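Local coordinates for protein subtilisin-like serine protease (Fervidobacterium pennivorans, PDB 1R6V) that degrades keratin into peptides as a subtilisin-like serine endopeptidase, allowing its bacterium to grow on native feathers, at residues Met277-Phe281 / Pro307-Val313; Arg334-Val340 / Trp422-Tyr428; Val393-Phe398 / Ala436-Leu441; Arg472-Tyr478 / Ile493-Tyr498. The protein carries 1 engineered substitution. All coordinates share one frame. Residue numbers count along the deposited sequence, not the author numbering.

Contact 1 of 4, residues Met277-Phe281 / Pro307-Val313; sequences MKEAF and PAGYPGV
Residues 277-281 form just over one turn of helix 275-286, with Phe-281 N bonded to Met-277 O at 2.9 Å. Residues 307-313 are a loop of two linked turns: a type I turn from Pro-307 to Tyr-310, closed by Tyr-310 N to Pro-307 O at 3.1 Å, and a type II turn from Tyr-310 to Val-313, with Gly-312 at positive phi. The peptide before Pro-307 is cis. CA atoms are nearest at Lys-278/Tyr-310 (6.8 Å) and Met-277/Pro-307 (7.4 Å). No direct hydrogen bond joins the segments; side chains fill the gap. This is a buried part of the subtilisin-like alpha/beta domain, next to the first beta-sandwich, where a helix packs against the loop between parallel strands 290-294 and 314-322. Tyr-310, chi1 m, points its ring at the helix: Lys-278 CA lies over its face, 4.1 Å from the centroid, Met-277 CG is 3.8 Å from Tyr-310 CE1, and the hydroxyl bonds to Ser-274. Phe-281, chi1 -95°, has Pro-307 CB over one ring face, 3.8 Å from the centroid, and its CD2 lies 3.7 Å from Val-313 CG1. The Phe-281 and Tyr-310 rings meet obliquely, planes at 49° and centroids 6.0 Å apart. Lys-278 NZ pairs with Asp-282, bonds to Arg-489 O in the beta-sandwich, and gives to water 1 (3.0 Å), which donates to Pro-311 O at 2.8 Å.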
# COMPACT_ATOMS: atom_id res chain seq x y z
N MET A 277 -0.26 -4.84 -2.95
CA MET A 277 0.60 -3.81 -3.54
C MET A 277 1.88 -3.61 -2.72
O MET A 277 2.95 -3.33 -3.28
CB MET A 277 -0.14 -2.48 -3.68
CG MET A 277 0.56 -1.50 -4.64
SD MET A 277 0.71 -2.09 -6.40
CE MET A 277 -1.20 -2.32 -6.78
N LYS A 278 1.76 -3.76 -1.40
CA LYS A 278 2.90 -3.62 -0.49
C LYS A 278 3.90 -4.70 -0.88
O LYS A 278 5.10 -4.45 -1.05
CB LYS A 278 2.45 -3.86 0.96
CG LYS A 278 3.54 -3.77 2.04
CD LYS A 278 3.85 -2.33 2.39
CE LYS A 278 4.65 -2.21 3.69
NZ LYS A 278 6.05 -2.73 3.58
N GLU A 279 3.38 -5.91 -1.05
CA GLU A 279 4.23 -7.04 -1.42
C GLU A 279 4.92 -6.83 -2.76
O GLU A 279 6.09 -7.17 -2.94
CB GLU A 279 3.42 -8.34 -1.50
CG GLU A 279 3.09 -8.97 -0.18
CD GLU A 279 4.33 -9.39 0.60
OE1 GLU A 279 5.08 -10.28 0.16
OE2 GLU A 279 4.55 -8.81 1.66
N ALA A 280 4.20 -6.26 -3.72
CA ALA A 280 4.78 -6.02 -5.03
C ALA A 280 5.88 -4.95 -4.97
O ALA A 280 6.93 -5.09 -5.60
CB ALA A 280 3.69 -5.59 -5.99
N PHE A 281 5.61 -3.87 -4.25
CA PHE A 281 6.61 -2.82 -4.12
C PHE A 281 7.84 -3.33 -3.38
O PHE A 281 8.97 -3.02 -3.77
CB PHE A 281 6.04 -1.61 -3.39
CG PHE A 281 5.54 -0.56 -4.32
CD1 PHE A 281 4.45 -0.79 -5.15
CD2 PHE A 281 6.21 0.66 -4.43
CE1 PHE A 281 4.02 0.17 -6.10
CE2 PHE A 281 5.80 1.63 -5.36
CZ PHE A 281 4.71 1.39 -6.19
N PRO A 307 0.27 3.85 -3.80
CA PRO A 307 1.57 3.49 -3.20
C PRO A 307 2.51 4.53 -2.63
O PRO A 307 3.53 4.15 -2.05
CB PRO A 307 2.25 2.70 -4.32
CG PRO A 307 1.83 3.49 -5.53
CD PRO A 307 0.32 3.69 -5.26
N ALA A 308 2.22 5.82 -2.77
CA ALA A 308 3.13 6.85 -2.25
C ALA A 308 3.48 6.66 -0.78
O ALA A 308 4.61 6.95 -0.36
CB ALA A 308 2.50 8.26 -2.46
N GLY A 309 2.51 6.19 0.01
CA GLY A 309 2.72 5.99 1.44
C GLY A 309 3.49 4.76 1.89
O GLY A 309 3.72 4.60 3.10
N TYR A 310 3.88 3.88 0.98
CA TYR A 310 4.64 2.70 1.41
C TYR A 310 6.08 3.10 1.72
O TYR A 310 6.70 3.86 0.97
CB TYR A 310 4.65 1.63 0.31
CG TYR A 310 3.29 0.98 0.09
CD1 TYR A 310 2.80 0.78 -1.20
CD2 TYR A 310 2.51 0.54 1.16
CE1 TYR A 310 1.57 0.17 -1.43
CE2 TYR A 310 1.27 -0.08 0.95
CZ TYR A 310 0.82 -0.26 -0.35
OH TYR A 310 -0.39 -0.88 -0.57
N PRO A 311 6.64 2.60 2.84
CA PRO A 311 8.02 2.97 3.17
C PRO A 311 9.03 2.51 2.14
O PRO A 311 8.92 1.40 1.61
CB PRO A 311 8.24 2.33 4.54
CG PRO A 311 7.30 1.13 4.53
CD PRO A 311 6.06 1.73 3.87
N GLY A 312 10.00 3.38 1.84
CA GLY A 312 11.05 3.04 0.91
C GLY A 312 10.99 3.71 -0.46
O GLY A 312 12.01 3.80 -1.14
N VAL A 313 9.80 4.13 -0.87
CA VAL A 313 9.68 4.77 -2.17
C VAL A 313 10.26 6.18 -2.10
O VAL A 313 10.46 6.72 -1.01
CB VAL A 313 8.20 4.90 -2.63
CG1 VAL A 313 7.53 3.54 -2.60
CG2 VAL A 313 7.46 5.90 -1.79
O HOH W 1 7.07 -0.66 1.62

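Contact 2 of 4, residues Arg334-Val340 / Trp422-Tyr428; sequences RSDGVSV and WDHDTGY
Residues 334-340 make a type I turn from Ser-335 to Val-338 and enter strand 338-343. Loop 422-428 doubles back beside them: 422-424 runs against 334-340 and 424-428 runs with it. CA pairs lie at 4.7 Å (Arg-334/Asp-425), 4.6 Å (Asp-336/His-424) and 4.7 Å (Ser-339/Gly-427). Two backbone hydrogen bonds join them, both 2.9 Å: Ser-335 N to His-424 O, and Tyr-428 N to Ser-339 O. Val-338 N gives to Ser-335 O at 3.2 Å. Gly-427, at phi 60°, passes so close that a CB would strike Val-338 O and Ser-339 O. In the loop, Asp-423 OD1 accepts from Thr-426 N at 2.8 Å and weakly from Asp-425 N at 3.0 Å, while its OD2 takes bonds from Asn-418 and Asn-420. Asp-423 N gives to Gly-427 O at 3.1 Å, and Gly-427 N gives weakly to Asp-423 O at 2.9 Å. Asp-336 CB lies over the His-424 ring, 3.8 Å from its centroid (His-424 chi1 m); Asp-336 OD2 accepts from Cys-477 N. Ser-339 OG bonds to Gln-315. The extended Arg-334 places NE 3.7 Å from Asp-425 OD2, a long salt bridge without N-H aim. Val-338 CG1 packs 3.7 Å from Thr-426 C. The contact combines an Asx motif centred on Asp-423 with the docking of a late loop of the subtilase domain on strand 338-343, whose neighbour is the parallel strand 314-322.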
# COMPACT_ATOMS: atom_id res chain seq x y z
N ARG A 334 1.18 18.15 0.41
CA ARG A 334 2.17 18.33 1.47
C ARG A 334 2.19 17.09 2.37
O ARG A 334 1.16 16.68 2.90
CB ARG A 334 1.82 19.58 2.30
CG ARG A 334 2.65 19.74 3.57
CD ARG A 334 2.34 21.04 4.32
NE ARG A 334 3.14 21.16 5.54
CZ ARG A 334 3.22 22.26 6.28
NH1 ARG A 334 2.54 23.35 5.94
NH2 ARG A 334 3.98 22.26 7.37
N SER A 335 3.37 16.50 2.53
CA SER A 335 3.51 15.31 3.36
C SER A 335 4.95 15.14 3.83
O SER A 335 5.90 15.47 3.11
CB SER A 335 3.07 14.07 2.57
OG SER A 335 3.74 13.99 1.32
N ASP A 336 5.11 14.64 5.04
CA ASP A 336 6.45 14.44 5.59
C ASP A 336 7.21 13.39 4.78
O ASP A 336 8.42 13.27 4.92
CB ASP A 336 6.36 13.96 7.03
CG ASP A 336 5.47 12.74 7.17
OD1 ASP A 336 4.26 12.93 7.40
OD2 ASP A 336 5.99 11.61 7.02
N GLY A 337 6.48 12.64 3.95
CA GLY A 337 7.10 11.59 3.15
C GLY A 337 7.81 12.07 1.89
O GLY A 337 8.51 11.29 1.26
N VAL A 338 7.64 13.34 1.53
CA VAL A 338 8.29 13.86 0.33
C VAL A 338 9.80 13.86 0.46
O VAL A 338 10.34 14.39 1.44
CB VAL A 338 7.82 15.31 0.02
CG1 VAL A 338 8.59 15.87 -1.17
CG2 VAL A 338 6.33 15.33 -0.26
N SER A 339 10.50 13.26 -0.51
CA SER A 339 11.96 13.23 -0.46
C SER A 339 12.55 14.48 -1.11
O SER A 339 13.36 15.18 -0.50
CB SER A 339 12.52 11.97 -1.16
OG SER A 339 12.13 11.95 -2.52
N VAL A 340 12.15 14.75 -2.36
CA VAL A 340 12.65 15.91 -3.09
C VAL A 340 11.58 16.45 -4.04
O VAL A 340 10.55 15.81 -4.27
CB VAL A 340 13.90 15.55 -3.96
CG1 VAL A 340 15.05 15.04 -3.08
CG2 VAL A 340 13.52 14.50 -5.02
N TRP A 422 14.82 21.27 5.24
CA TRP A 422 13.81 20.24 4.98
C TRP A 422 12.44 20.73 5.41
O TRP A 422 12.31 21.43 6.41
CB TRP A 422 14.12 18.98 5.77
CG TRP A 422 13.10 17.90 5.58
CD1 TRP A 422 13.10 16.92 4.62
CD2 TRP A 422 11.91 17.69 6.35
NE1 TRP A 422 12.00 16.12 4.75
CE2 TRP A 422 11.24 16.56 5.80
CE3 TRP A 422 11.33 18.34 7.45
CZ2 TRP A 422 10.04 16.08 6.31
CZ3 TRP A 422 10.13 17.85 7.96
CH2 TRP A 422 9.50 16.73 7.39
N ASP A 423 11.41 20.36 4.64
CA ASP A 423 10.03 20.72 4.95
C ASP A 423 9.05 19.73 4.30
O ASP A 423 9.44 18.96 3.43
CB ASP A 423 9.72 22.16 4.52
CG ASP A 423 9.94 22.41 3.04
OD1 ASP A 423 9.34 21.69 2.22
OD2 ASP A 423 10.70 23.35 2.71
N HIS A 424 7.80 19.73 4.76
CA HIS A 424 6.77 18.82 4.25
C HIS A 424 6.32 19.11 2.83
O HIS A 424 5.62 18.31 2.21
CB HIS A 424 5.52 18.85 5.14
CG HIS A 424 5.71 18.23 6.49
ND1 HIS A 424 4.80 17.34 7.03
CD2 HIS A 424 6.67 18.40 7.42
CE1 HIS A 424 5.21 16.98 8.24
NE2 HIS A 424 6.34 17.61 8.50
N ASP A 425 6.69 20.27 2.30
CA ASP A 425 6.26 20.62 0.96
C ASP A 425 7.15 20.06 -0.14
O ASP A 425 6.67 19.45 -1.11
CB ASP A 425 6.18 22.15 0.82
CG ASP A 425 5.01 22.74 1.57
OD1 ASP A 425 4.91 23.98 1.65
OD2 ASP A 425 4.19 21.96 2.09
N THR A 426 8.46 20.25 0.02
CA THR A 426 9.41 19.80 -0.99
C THR A 426 10.51 18.90 -0.46
O THR A 426 11.52 18.69 -1.13
CB THR A 426 10.07 21.02 -1.65
OG1 THR A 426 11.02 20.59 -2.64
CG2 THR A 426 10.77 21.86 -0.60
N GLY A 427 10.31 18.36 0.74
CA GLY A 427 11.34 17.50 1.30
C GLY A 427 12.64 18.26 1.45
O GLY A 427 12.65 19.39 1.95
N TYR A 428 13.75 17.67 1.01
CA TYR A 428 15.05 18.32 1.15
C TYR A 428 15.39 19.37 0.09
O TYR A 428 16.48 19.95 0.12
CB TYR A 428 16.15 17.26 1.24
CG TYR A 428 15.95 16.34 2.43
CD1 TYR A 428 15.17 15.20 2.31
CD2 TYR A 428 16.50 16.64 3.68
CE1 TYR A 428 14.93 14.37 3.41
CE2 TYR A 428 16.26 15.82 4.79
CZ TYR A 428 15.48 14.69 4.64
OH TYR A 428 15.22 13.88 5.73

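Contact 3 of 4, residues Val393-Phe398 / Ala436-Leu441; sequences VLLQKF and ALQGPL
Two helix ends meet here: residues 393-397 finish helix 380-397, with Phe-398 the first to leave helical angles, and 436-438 finish helix 433-438, with Gly-439 leaving at phi 63° ahead of a cis peptide to Pro-440. CA atoms come nearest at Leu-394/Leu-437 (6.1 Å) and Phe-398/Leu-441 (7.2 Å). Leu-437, chi1 t and chi2 p, turns CD1 into the first helix, 4.2 Å from Val-393 CG1 and 3.5 Å from Lys-397 CD. Leu-394, in the mt rotamer, sets CD2 3.9 Å from Ala-436 CB and 4.1 Å from Leu-437 CD1. Phe-398, chi1 m, presents its ring edge to Leu-437 O, 3.7 Å from CZ, and its CD2 lies 4.0 Å from Leu-441 CB (Leu-441 chi1 t, chi2 p). A CB on Gly-439 would clash with Phe-398 CZ. Lys-397 is fully extended, all four chi angles t, carrying NZ to Leu-437 O at 2.7 Å and to water 2 at 2.9 Å; Glu-150 supplies its salt-bridge partner. The contact joins the two helices where the chain leaves the protease domain for the first beta-sandwich. Apolar contacts of Val-393, Leu-394, Leu-437, Phe-398 and Leu-441 lie beside a lysine whose charge meets both a carbonyl at a helix end and an acid.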
# COMPACT_ATOMS: atom_id res chain seq x y z
N VAL A 393 20.35 7.92 -14.52
CA VAL A 393 21.73 8.38 -14.77
C VAL A 393 22.63 7.92 -13.61
O VAL A 393 23.74 7.40 -13.83
CB VAL A 393 21.77 9.94 -14.95
CG1 VAL A 393 23.22 10.43 -15.14
CG2 VAL A 393 20.95 10.33 -16.20
N LEU A 394 22.15 8.05 -12.38
CA LEU A 394 22.94 7.63 -11.22
C LEU A 394 23.22 6.14 -11.21
O LEU A 394 24.31 5.72 -10.79
CB LEU A 394 22.23 7.99 -9.92
CG LEU A 394 22.02 9.49 -9.66
CD1 LEU A 394 21.21 9.68 -8.38
CD2 LEU A 394 23.38 10.19 -9.52
N LEU A 395 22.27 5.33 -11.66
CA LEU A 395 22.47 3.89 -11.65
C LEU A 395 23.55 3.47 -12.63
O LEU A 395 24.11 2.38 -12.49
CB LEU A 395 21.15 3.16 -11.93
CG LEU A 395 20.19 3.25 -10.73
CD1 LEU A 395 18.84 2.68 -11.11
CD2 LEU A 395 20.78 2.49 -9.53
N GLN A 396 23.83 4.31 -13.62
CA GLN A 396 24.91 3.99 -14.55
C GLN A 396 26.23 4.19 -13.83
O GLN A 396 27.14 3.37 -13.93
CB GLN A 396 24.90 4.90 -15.78
CG GLN A 396 26.09 4.64 -16.70
CD GLN A 396 26.13 5.56 -17.89
OE1 GLN A 396 25.13 6.20 -18.22
NE2 GLN A 396 27.28 5.65 -18.54
N LYS A 397 26.34 5.29 -13.10
CA LYS A 397 27.58 5.59 -12.39
C LYS A 397 27.81 4.78 -11.12
O LYS A 397 28.96 4.50 -10.77
CB LYS A 397 27.66 7.08 -12.05
CG LYS A 397 28.97 7.45 -11.35
CD LYS A 397 29.19 8.94 -11.26
CE LYS A 397 30.55 9.25 -10.62
NZ LYS A 397 30.82 10.72 -10.53
N PHE A 398 26.74 4.41 -10.44
CA PHE A 398 26.83 3.65 -9.19
C PHE A 398 26.01 2.38 -9.38
O PHE A 398 24.95 2.21 -8.77
CB PHE A 398 26.29 4.49 -8.04
CG PHE A 398 26.91 5.85 -7.93
CD1 PHE A 398 26.22 6.98 -8.35
CD2 PHE A 398 28.21 6.00 -7.45
CE1 PHE A 398 26.80 8.24 -8.28
CE2 PHE A 398 28.81 7.25 -7.37
CZ PHE A 398 28.11 8.38 -7.79
N ALA A 436 24.33 15.31 -7.41
CA ALA A 436 24.15 13.90 -7.08
C ALA A 436 25.18 13.02 -7.79
O ALA A 436 25.75 12.10 -7.19
CB ALA A 436 22.73 13.44 -7.45
N LEU A 437 25.44 13.31 -9.06
CA LEU A 437 26.36 12.49 -9.83
C LEU A 437 27.79 12.56 -9.28
O LEU A 437 28.57 11.62 -9.45
CB LEU A 437 26.34 12.92 -11.31
CG LEU A 437 27.01 11.98 -12.31
CD1 LEU A 437 26.34 10.61 -12.29
CD2 LEU A 437 26.90 12.60 -13.69
N GLN A 438 28.13 13.67 -8.63
CA GLN A 438 29.46 13.83 -8.05
C GLN A 438 29.67 12.80 -6.95
O GLN A 438 30.79 12.33 -6.73
CB GLN A 438 29.63 15.23 -7.47
CG GLN A 438 29.73 16.30 -8.54
CD GLN A 438 30.12 17.64 -7.98
OE1 GLN A 438 31.10 17.75 -7.24
NE2 GLN A 438 29.37 18.67 -8.33
N GLY A 439 28.59 12.46 -6.27
CA GLY A 439 28.66 11.49 -5.20
C GLY A 439 29.56 11.97 -4.07
O GLY A 439 29.66 13.17 -3.82
N PRO A 440 30.21 11.04 -3.37
CA PRO A 440 30.10 9.61 -3.62
C PRO A 440 28.75 9.07 -3.12
O PRO A 440 27.97 9.79 -2.50
CB PRO A 440 31.27 9.04 -2.83
CG PRO A 440 31.30 9.94 -1.63
CD PRO A 440 31.15 11.31 -2.27
N LEU A 441 28.51 7.80 -3.37
CA LEU A 441 27.29 7.15 -2.92
C LEU A 441 27.38 7.02 -1.40
O LEU A 441 28.39 6.54 -0.87
CB LEU A 441 27.22 5.77 -3.56
CG LEU A 441 25.93 4.99 -3.47
CD1 LEU A 441 24.86 5.68 -4.33
CD2 LEU A 441 26.18 3.58 -3.99
O HOH W 2 33.16 11.39 -8.92

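Contact 4 of 4, residues Arg472-Tyr478 / Ile493-Tyr498; sequences RDNGSCY and IDSGTY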
# COMPACT_ATOMS: atom_id res chain seq x y z
N ARG A 472 8.95 11.49 13.93
CA ARG A 472 10.09 12.29 14.36
C ARG A 472 9.80 13.74 14.02
O ARG A 472 8.99 14.03 13.15
CB ARG A 472 11.37 11.81 13.69
CG ARG A 472 11.22 11.53 12.21
CD ARG A 472 12.54 11.06 11.63
NE ARG A 472 12.41 10.69 10.23
CZ ARG A 472 13.44 10.40 9.45
NH1 ARG A 472 14.67 10.43 9.94
NH2 ARG A 472 13.23 10.06 8.18
N ASP A 473 10.48 14.66 14.72
CA ASP A 473 10.29 16.09 14.53
C ASP A 473 10.57 16.58 13.12
O ASP A 473 9.88 17.46 12.61
CB ASP A 473 11.18 16.87 15.50
CG ASP A 473 10.76 16.70 16.94
OD1 ASP A 473 11.45 17.25 17.82
OD2 ASP A 473 9.75 16.01 17.19
N ASN A 474 11.60 16.02 12.51
CA ASN A 474 11.95 16.40 11.15
C ASN A 474 12.28 15.15 10.35
O ASN A 474 12.54 14.09 10.92
CB ASN A 474 13.14 17.38 11.13
CG ASN A 474 14.39 16.84 11.81
OD1 ASN A 474 15.44 17.48 11.80
ND2 ASN A 474 14.28 15.65 12.40
N GLY A 475 12.25 15.26 9.03
CA GLY A 475 12.52 14.10 8.22
C GLY A 475 11.23 13.36 7.97
O GLY A 475 10.19 13.67 8.56
N SER A 476 11.31 12.32 7.08
CA SER A 476 10.13 11.55 6.74
C SER A 476 9.66 10.62 7.84
O SER A 476 10.46 10.02 8.56
CB SER A 476 10.40 10.73 5.47
OG SER A 476 9.28 9.91 5.16
N CYS A 477 8.31 10.56 8.01
CA CYS A 477 7.74 9.62 8.96
C CYS A 477 7.37 8.42 8.11
O CYS A 477 7.26 8.53 6.89
CB CYS A 477 6.49 10.22 9.61
SG CYS A 477 6.90 11.64 10.69
N TYR A 478 7.17 7.27 8.75
CA TYR A 478 6.82 6.07 8.01
C TYR A 478 5.63 5.39 8.66
O TYR A 478 5.37 5.58 9.84
CB TYR A 478 8.01 5.10 7.97
CG TYR A 478 9.24 5.68 7.29
CD1 TYR A 478 10.36 6.04 8.04
CD2 TYR A 478 9.29 5.85 5.91
CE1 TYR A 478 11.51 6.56 7.43
CE2 TYR A 478 10.43 6.37 5.28
CZ TYR A 478 11.53 6.72 6.05
OH TYR A 478 12.66 7.19 5.43
N ILE A 493 14.47 2.53 4.46
CA ILE A 493 14.12 3.75 5.15
C ILE A 493 15.39 4.36 5.77
O ILE A 493 16.44 3.72 5.82
CB ILE A 493 13.08 3.52 6.29
CG1 ILE A 493 13.64 2.60 7.38
CG2 ILE A 493 11.78 2.93 5.71
CD1 ILE A 493 12.84 2.66 8.70
N ASP A 494 15.26 5.59 6.24
CA ASP A 494 16.38 6.28 6.89
C ASP A 494 16.82 5.62 8.19
O ASP A 494 15.99 5.09 8.96
CB ASP A 494 16.00 7.72 7.30
CG ASP A 494 15.88 8.67 6.14
OD1 ASP A 494 16.28 8.32 5.01
OD2 ASP A 494 15.39 9.81 6.39
N SER A 495 18.11 5.68 8.48
CA SER A 495 18.58 5.20 9.76
C SER A 495 18.40 6.46 10.64
O SER A 495 18.25 7.56 10.10
CB SER A 495 20.05 4.80 9.70
OG SER A 495 20.84 5.87 9.20
N GLY A 496 18.41 6.31 11.95
CA GLY A 496 18.25 7.47 12.81
C GLY A 496 17.32 7.22 13.99
O GLY A 496 16.90 6.09 14.25
N THR A 497 16.97 8.29 14.68
CA THR A 497 16.12 8.21 15.86
C THR A 497 14.66 8.53 15.56
O THR A 497 14.34 9.54 14.92
CB THR A 497 16.64 9.19 16.95
OG1 THR A 497 18.02 8.91 17.23
CG2 THR A 497 15.83 9.05 18.22
N TYR A 498 13.78 7.64 16.02
CA TYR A 498 12.34 7.78 15.83
C TYR A 498 11.56 7.53 17.09
O TYR A 498 12.01 6.82 17.98
CB TYR A 498 11.80 6.75 14.84
CG TYR A 498 12.39 6.79 13.47
CD1 TYR A 498 13.61 6.19 13.20
CD2 TYR A 498 11.69 7.39 12.42
CE1 TYR A 498 14.12 6.18 11.91
CE2 TYR A 498 12.19 7.38 11.13
CZ TYR A 498 13.41 6.76 10.89
OH TYR A 498 13.89 6.71 9.61
O HOH W 3 15.31 11.19 13.07
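Arg-472, Tyr-478 and Tyr-498 bury the most surface. Arg-472 CA lies 5.3 Å from Tyr-498 CA, and the Arg-472 guanidinium swings across the loop: NH2 makes a salt bridge to Asp-494 OD2 at 2.8 Å, while NE and NH2 both give to Ser-476 O, at 2.7 and 2.8 Å, closing residues 472-476 around the side chain. Tyr-498 CE2 lies over one face of the guanidinium, 3.4 Å from Arg-472 NE. Arg-472 NH1 reaches water 3 at 3.3 Å, which donates to Thr-497 O at 2.7 Å. A CB on Gly-475 would run into Arg-472 CZ. Tyr-478 stands over Ile-493, whose CG2 is 3.7 Å from the ring centroid and 9° off the normal, a CH-pi contact; the Tyr-478 hydroxyl accepts from Asp-494 N at 3.2 Å. Tyr-498 OH gives to Asp-494 O at 2.7 Å, and Tyr-498 CE2 packs 3.8 Å from Tyr-478 CD1. Asp-494 OD1 also pairs with Arg-407 of helix 403-413 in the protease domain. In the Ig-like beta-sandwich, this loop links strands 466-471 and 478-481 of one sheet, and the other segment passes from strand 487-494 of the second sheet into strand 496-505 of the first.

Overall arrangement
Contact 1 closes before the others open, whereas contacts 2 and 3 interleave along the chain within the protease part; contact 4 belongs to the first beta-sandwich. The two domains meet where contact 4 touches contacts 1 and 2. Pro-311 CB of contact 1 lies 3.8 Å from Ile-493 CG2 and 3.9 Å from Tyr-478 CD2. Contact 2, its centre about 12 Å from that of contact 4, offers Asp-336 OD2 to Cys-477 N at 2.7 Å. Contact 3 stands apart, with centres 22 to 24 Å from the others. The Pro-307 side chain of contact 1 is about 11 Å from that of Asp-162, inferred to belong to the charge relay system; contacts 2, 3 and 4 lie away from it.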